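Local coordinates for protein metallo-carboxypeptidase (Pseudomonas aeruginosa, PDB 4A39) that probably acts as a zinc-dependent carboxypeptidase of the cytosolic M14 type, removing residues from the C-terminal ends of peptides and proteins, at residues V87-Y90 against R94-R97; N229-T232 against Q237-N240. All coordinates share one frame; numbering follows the deposited sequence.

Overall arrangement
From the N terminus the chain first builds the beta-sheet domain characteristic of cytosolic carboxypeptidases. There contact 1 closes a short hairpin, with three residues between 87-90 and 94-97, and pairs strand 87-89 with strand 96-103. The chain then enters the zinc carboxypeptidase domain, where contact 2 closes a loop of four residues between 229-232 and 237-240, in the irregular region that follows helix 222-226. The two neither nest nor cross: contact 1 is complete before contact 2 begins, and their centres lie about 26 Å apart. Both also reach across the two family regions, contact 1 through Arg97 to Phe351 and contact 2 through backbone nitrogens bound to Asp43.

Contact 1 (V87-Y90 against R94-R97); sequences VASY and RWFR
The turn end of an antiparallel beta hairpin brings Ala88 and Phe96 together as a hydrogen-bonded pair: Ala88 N donates to Phe96 O at 2.7 Å, and Phe96 N returns a bond to Ala88 O at 2.8 Å. Val87 and Arg97 form the neighbouring non-hydrogen-bonded pair. The small methyl of Ala88 suits its place, because CB lies over the face of the Phe96 ring, 4.2 Å from its centroid. Phe96 holds CG between its own N and carbonyl carbon (chi1 53°), which turns the ring back across strand 87-89; there Tyr90 meets it obliquely, with planes at 41°. On the sheet's other face, Val87 CG2 sits over the guanidinium of Arg97, 3.7 Å from CZ, while Val87 CG1 reaches the edge of the Trp95 indole. Arg97 is itself held by the carbonyls of Gln85, Thr362, Phe351 and Trp364, so its flat group can serve as a fixed surface for the valine. This hairpin belongs to the sheet of the N-terminal domain, where strand 118-121 flanks 87-89 on its other edge. Towards the turn a small polar residue fits: Ser89 CB makes a CH-pi contact over the six-membered Trp95 ring, 3.5 Å from its centroid. Ser89 OG donates to Arg94 O at 2.8 Å, from above the carbonyl plane, and accepts from Gly92 N within the turn. A water links Tyr90 N to Arg94 O.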
loop_
_atom_site.group_PDB
_atom_site.type_symbol
_atom_site.label_atom_id
_atom_site.label_comp_id
_atom_site.label_asym_id
_atom_site.label_seq_id
_atom_site.Cartn_x
_atom_site.Cartn_y
_atom_site.Cartn_z
ATOM N N VAL A 87 0.134 -14.563 7.232
ATOM C CA VAL A 87 -0.666 -15.026 6.107
ATOM C C VAL A 87 0.088 -16.134 5.375
ATOM O O VAL A 87 1.318 -16.115 5.294
ATOM C CB VAL A 87 -0.954 -13.870 5.121
ATOM C CG1 VAL A 87 -2.170 -14.196 4.281
ATOM C CG2 VAL A 87 -1.159 -12.569 5.886
ATOM N N ALA A 88 -0.655 -17.098 4.842
ATOM C CA ALA A 88 -0.053 -18.219 4.129
ATOM C C ALA A 88 -0.873 -18.589 2.902
ATOM O O ALA A 88 -2.021 -18.172 2.763
ATOM C CB ALA A 88 0.059 -19.420 5.058
ATOM N N SER A 89 -0.273 -19.373 2.011
ATOM C CA SER A 89 -0.956 -19.818 0.803
ATOM C C SER A 89 -0.274 -21.035 0.196
ATOM O O SER A 89 0.951 -21.099 0.134
ATOM C CB SER A 89 -0.987 -18.701 -0.237
ATOM O OG SER A 89 -1.571 -19.165 -1.442
ATOM N N TYR A 90 -1.071 -21.997 -0.256
ATOM C CA TYR A 90 -0.517 -23.194 -0.876
ATOM C C TYR A 90 -0.252 -22.947 -2.356
ATOM O O TYR A 90 0.702 -23.489 -2.917
ATOM C CB TYR A 90 -1.487 -24.375 -0.761
ATOM C CG TYR A 90 -1.730 -24.878 0.638
ATOM C CD1 TYR A 90 -0.693 -25.416 1.399
ATOM C CD2 TYR A 90 -3.006 -24.823 1.203
ATOM C CE1 TYR A 90 -0.924 -25.890 2.692
ATOM C CE2 TYR A 90 -3.245 -25.290 2.491
ATOM C CZ TYR A 90 -2.202 -25.823 3.230
ATOM O OH TYR A 90 -2.436 -26.293 4.506
ATOM N N ARG A 94 -4.959 -18.209 -3.167
ATOM C CA ARG A 94 -5.817 -18.197 -1.985
ATOM C C ARG A 94 -4.934 -18.011 -0.753
ATOM O O ARG A 94 -4.128 -18.880 -0.428
ATOM C CB ARG A 94 -6.577 -19.521 -1.850
ATOM C CG ARG A 94 -7.485 -19.863 -3.016
ATOM C CD ARG A 94 -8.049 -21.275 -2.873
ATOM N NE ARG A 94 -9.018 -21.390 -1.784
ATOM C CZ ARG A 94 -9.560 -22.539 -1.386
ATOM N NH1 ARG A 94 -9.226 -23.674 -1.985
ATOM N NH2 ARG A 94 -10.437 -22.553 -0.389
ATOM N N TRP A 95 -5.080 -16.875 -0.078
ATOM C CA TRP A 95 -4.292 -16.597 1.117
ATOM C C TRP A 95 -5.140 -16.682 2.385
ATOM O O TRP A 95 -6.279 -16.203 2.425
ATOM C CB TRP A 95 -3.628 -15.219 1.001
ATOM C CG TRP A 95 -2.557 -15.183 -0.051
ATOM C CD1 TRP A 95 -2.732 -15.072 -1.402
ATOM C CD2 TRP A 95 -1.147 -15.324 0.161
ATOM N NE1 TRP A 95 -1.517 -15.139 -2.045
ATOM C CE2 TRP A 95 -0.527 -15.295 -1.110
ATOM C CE3 TRP A 95 -0.346 -15.475 1.301
ATOM C CZ2 TRP A 95 0.860 -15.410 -1.272
ATOM C CZ3 TRP A 95 1.038 -15.591 1.140
ATOM C CH2 TRP A 95 1.623 -15.558 -0.142
ATOM N N PHE A 96 -4.582 -17.310 3.416
ATOM C CA PHE A 96 -5.284 -17.489 4.684
ATOM C C PHE A 96 -4.406 -17.179 5.894
ATOM O O PHE A 96 -3.189 -17.341 5.849
ATOM C CB PHE A 96 -5.800 -18.926 4.799
ATOM C CG PHE A 96 -4.740 -19.977 4.583
ATOM C CD1 PHE A 96 -4.440 -20.437 3.302
ATOM C CD2 PHE A 96 -4.053 -20.516 5.665
ATOM C CE1 PHE A 96 -3.469 -21.426 3.105
ATOM C CE2 PHE A 96 -3.084 -21.500 5.481
ATOM C CZ PHE A 96 -2.792 -21.958 4.200
ATOM N N ARG A 97 -5.037 -16.734 6.975
ATOM C CA ARG A 97 -4.315 -16.406 8.201
ATOM C C ARG A 97 -4.070 -17.671 9.023
ATOM O O ARG A 97 -4.871 -18.611 8.987
ATOM C CB ARG A 97 -5.127 -15.402 9.031
ATOM C CG ARG A 97 -5.380 -14.058 8.343
ATOM C CD ARG A 97 -4.156 -13.145 8.396
ATOM N NE ARG A 97 -4.377 -11.927 7.613
ATOM C CZ ARG A 97 -3.750 -10.773 7.827
ATOM N NH1 ARG A 97 -2.858 -10.666 8.804
ATOM N NH2 ARG A 97 -4.014 -9.720 7.061
HETATM O O HOH W 1 -3.897 -21.673 -0.462
#

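Contact 2 (N229-T232 against Q237-N240). With GEM ((2-guanidinoethylmercapto)succinic acid), chain D.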
loop_
_atom_site.group_PDB
_atom_site.type_symbol
_atom_site.label_atom_id
_atom_site.label_comp_id
_atom_site.label_asym_id
_atom_site.label_seq_id
_atom_site.Cartn_x
_atom_site.Cartn_y
_atom_site.Cartn_z
ATOM N N ASN A 229 11.905 -5.289 0.303
ATOM C CA ASN A 229 12.189 -4.245 1.287
ATOM C C ASN A 229 10.889 -3.893 2.000
ATOM O O ASN A 229 9.804 -4.243 1.536
ATOM C CB ASN A 229 12.674 -2.959 0.606
ATOM C CG ASN A 229 14.180 -2.887 0.437
ATOM O OD1 ASN A 229 14.704 -1.854 0.002
ATOM N ND2 ASN A 229 14.884 -3.960 0.774
ATOM N N LEU A 230 11.007 -3.164 3.105
ATOM C CA LEU A 230 9.841 -2.723 3.860
ATOM C C LEU A 230 9.603 -1.231 3.690
ATOM O O LEU A 230 8.516 -0.789 3.306
ATOM C CB LEU A 230 10.030 -2.975 5.364
ATOM C CG LEU A 230 9.113 -2.107 6.247
ATOM C CD1 LEU A 230 7.677 -2.626 6.165
ATOM C CD2 LEU A 230 9.598 -2.111 7.687
ATOM N N ARG A 231 10.662 -0.468 3.943
ATOM C CA ARG A 231 10.587 0.982 3.989
ATOM C C ARG A 231 11.255 1.869 2.946
ATOM O O ARG A 231 10.690 2.893 2.547
ATOM C CB ARG A 231 11.116 1.397 5.361
ATOM C CG ARG A 231 10.848 2.821 5.767
ATOM C CD ARG A 231 9.431 2.958 6.249
ATOM N NE ARG A 231 9.128 4.344 6.567
ATOM C CZ ARG A 231 7.920 4.793 6.882
ATOM N NH1 ARG A 231 6.885 3.958 6.929
ATOM N NH2 ARG A 231 7.745 6.084 7.126
ATOM N N THR A 232 12.451 1.492 2.515
ATOM C CA THR A 232 13.214 2.338 1.604
ATOM C C THR A 232 13.386 1.897 0.157
ATOM O O THR A 232 13.132 0.746 -0.189
ATOM C CB THR A 232 14.617 2.587 2.195
ATOM O OG1 THR A 232 15.283 1.332 2.405
ATOM C CG2 THR A 232 14.506 3.319 3.528
ATOM N N GLN A 237 16.649 5.455 0.825
ATOM C CA GLN A 237 15.863 6.637 1.168
ATOM C C GLN A 237 14.391 6.312 1.420
ATOM O O GLN A 237 13.791 5.535 0.681
ATOM C CB GLN A 237 15.967 7.665 0.030
ATOM C CG GLN A 237 15.089 8.906 0.187
ATOM C CD GLN A 237 15.457 9.731 1.401
ATOM O OE1 GLN A 237 16.635 9.995 1.647
ATOM N NE2 GLN A 237 14.452 10.151 2.164
ATOM N N ASP A 238 13.828 6.884 2.484
ATOM C CA ASP A 238 12.408 6.710 2.796
ATOM C C ASP A 238 11.747 7.715 1.855
ATOM O O ASP A 238 11.835 8.923 2.077
ATOM C CB ASP A 238 12.117 7.105 4.250
ATOM C CG ASP A 238 10.651 6.916 4.636
ATOM O OD1 ASP A 238 9.776 6.971 3.745
ATOM O OD2 ASP A 238 10.370 6.728 5.839
ATOM N N LEU A 239 11.096 7.225 0.804
ATOM C CA LEU A 239 10.475 8.116 -0.167
ATOM C C LEU A 239 9.453 9.074 0.430
ATOM O O LEU A 239 9.295 10.196 -0.059
ATOM C CB LEU A 239 9.838 7.308 -1.305
ATOM C CG LEU A 239 10.813 6.557 -2.219
ATOM C CD1 LEU A 239 10.036 5.916 -3.363
ATOM C CD2 LEU A 239 11.856 7.516 -2.775
ATOM N N ASN A 240 8.766 8.664 1.492
ATOM C CA ASN A 240 7.789 9.576 2.055
ATOM C C ASN A 240 8.364 10.583 3.041
ATOM O O ASN A 240 7.645 11.130 3.880
ATOM C CB ASN A 240 6.612 8.829 2.677
ATOM C CG ASN A 240 5.350 9.662 2.651
ATOM O OD1 ASN A 240 5.111 10.398 1.690
ATOM N ND2 ASN A 240 4.539 9.556 3.689
HETATM C C8 GEM D . 3.151 7.457 7.255
HETATM S S7 GEM D . 2.194 7.940 5.772
HETATM C C6 GEM D . 1.265 9.375 6.427
HETATM C C5 GEM D . 0.966 9.311 7.927
HETATM N N3 GEM D . 2.196 9.512 8.706
HETATM C C1 GEM D . 2.315 10.594 9.474
HETATM N N4 GEM D . 1.325 11.483 9.515
HETATM N N2 GEM D . 3.416 10.798 10.190
HETATM C C9 GEM D . 4.658 7.491 6.988
HETATM O O14 GEM D . 5.042 7.930 5.880
HETATM O O15 GEM D . 5.397 7.075 7.903
HETATM C C10 GEM D . 2.722 6.076 7.756
HETATM C C11 GEM D . 2.980 4.984 6.714
HETATM O O12 GEM D . 2.025 4.232 6.420
HETATM O O13 GEM D . 4.135 4.914 6.246
HETATM O O HOH W 2 10.439 4.472 0.434
#
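Asp238 OD2 is gripped by two nitrogens of one guanidinium, Arg231 NE at 2.8 Å and Arg231 NH2 at 3.0 Å, in a side-on salt bridge. The carboxylate and guanidinium planes stand 88° apart: NH2 comes to the syn lone pair of OD2, NE from above the carboxylate plane. The other oxygen, OD1, closes an Asx turn by accepting from Asn240 N and also bonds His180 NE2, so this second-shell aspartate probably helps to position the zinc ligand His180 as well as Arg231. Water 2 donates to Arg231 O and accepts from Leu239 N. Thr232 CG2 packs on the Gln237 backbone, and Thr232 OG1 hydrogen-bonds to Ser46 OG. Arginine suits this pocket because one planar group can serve three carboxylates: Arg231 NH2, already bonded to Asp238, also donates almost straight to GEM O15 at 2.7 Å, and Arg231 NH1 to GEM O13 at 3.0 Å. The bend of its chain at chi2 (79°) carries NE to Asp238 and NH1 and NH2 to GEM. Asn240 ND2 donates almost straight to GEM O14 at 2.8 Å, sharing that carboxylate with Arg231. Asp238 probably offsets part of the positive charge of Arg231 and Arg241, leaving the pocket suited to an anionic group near the zinc ion.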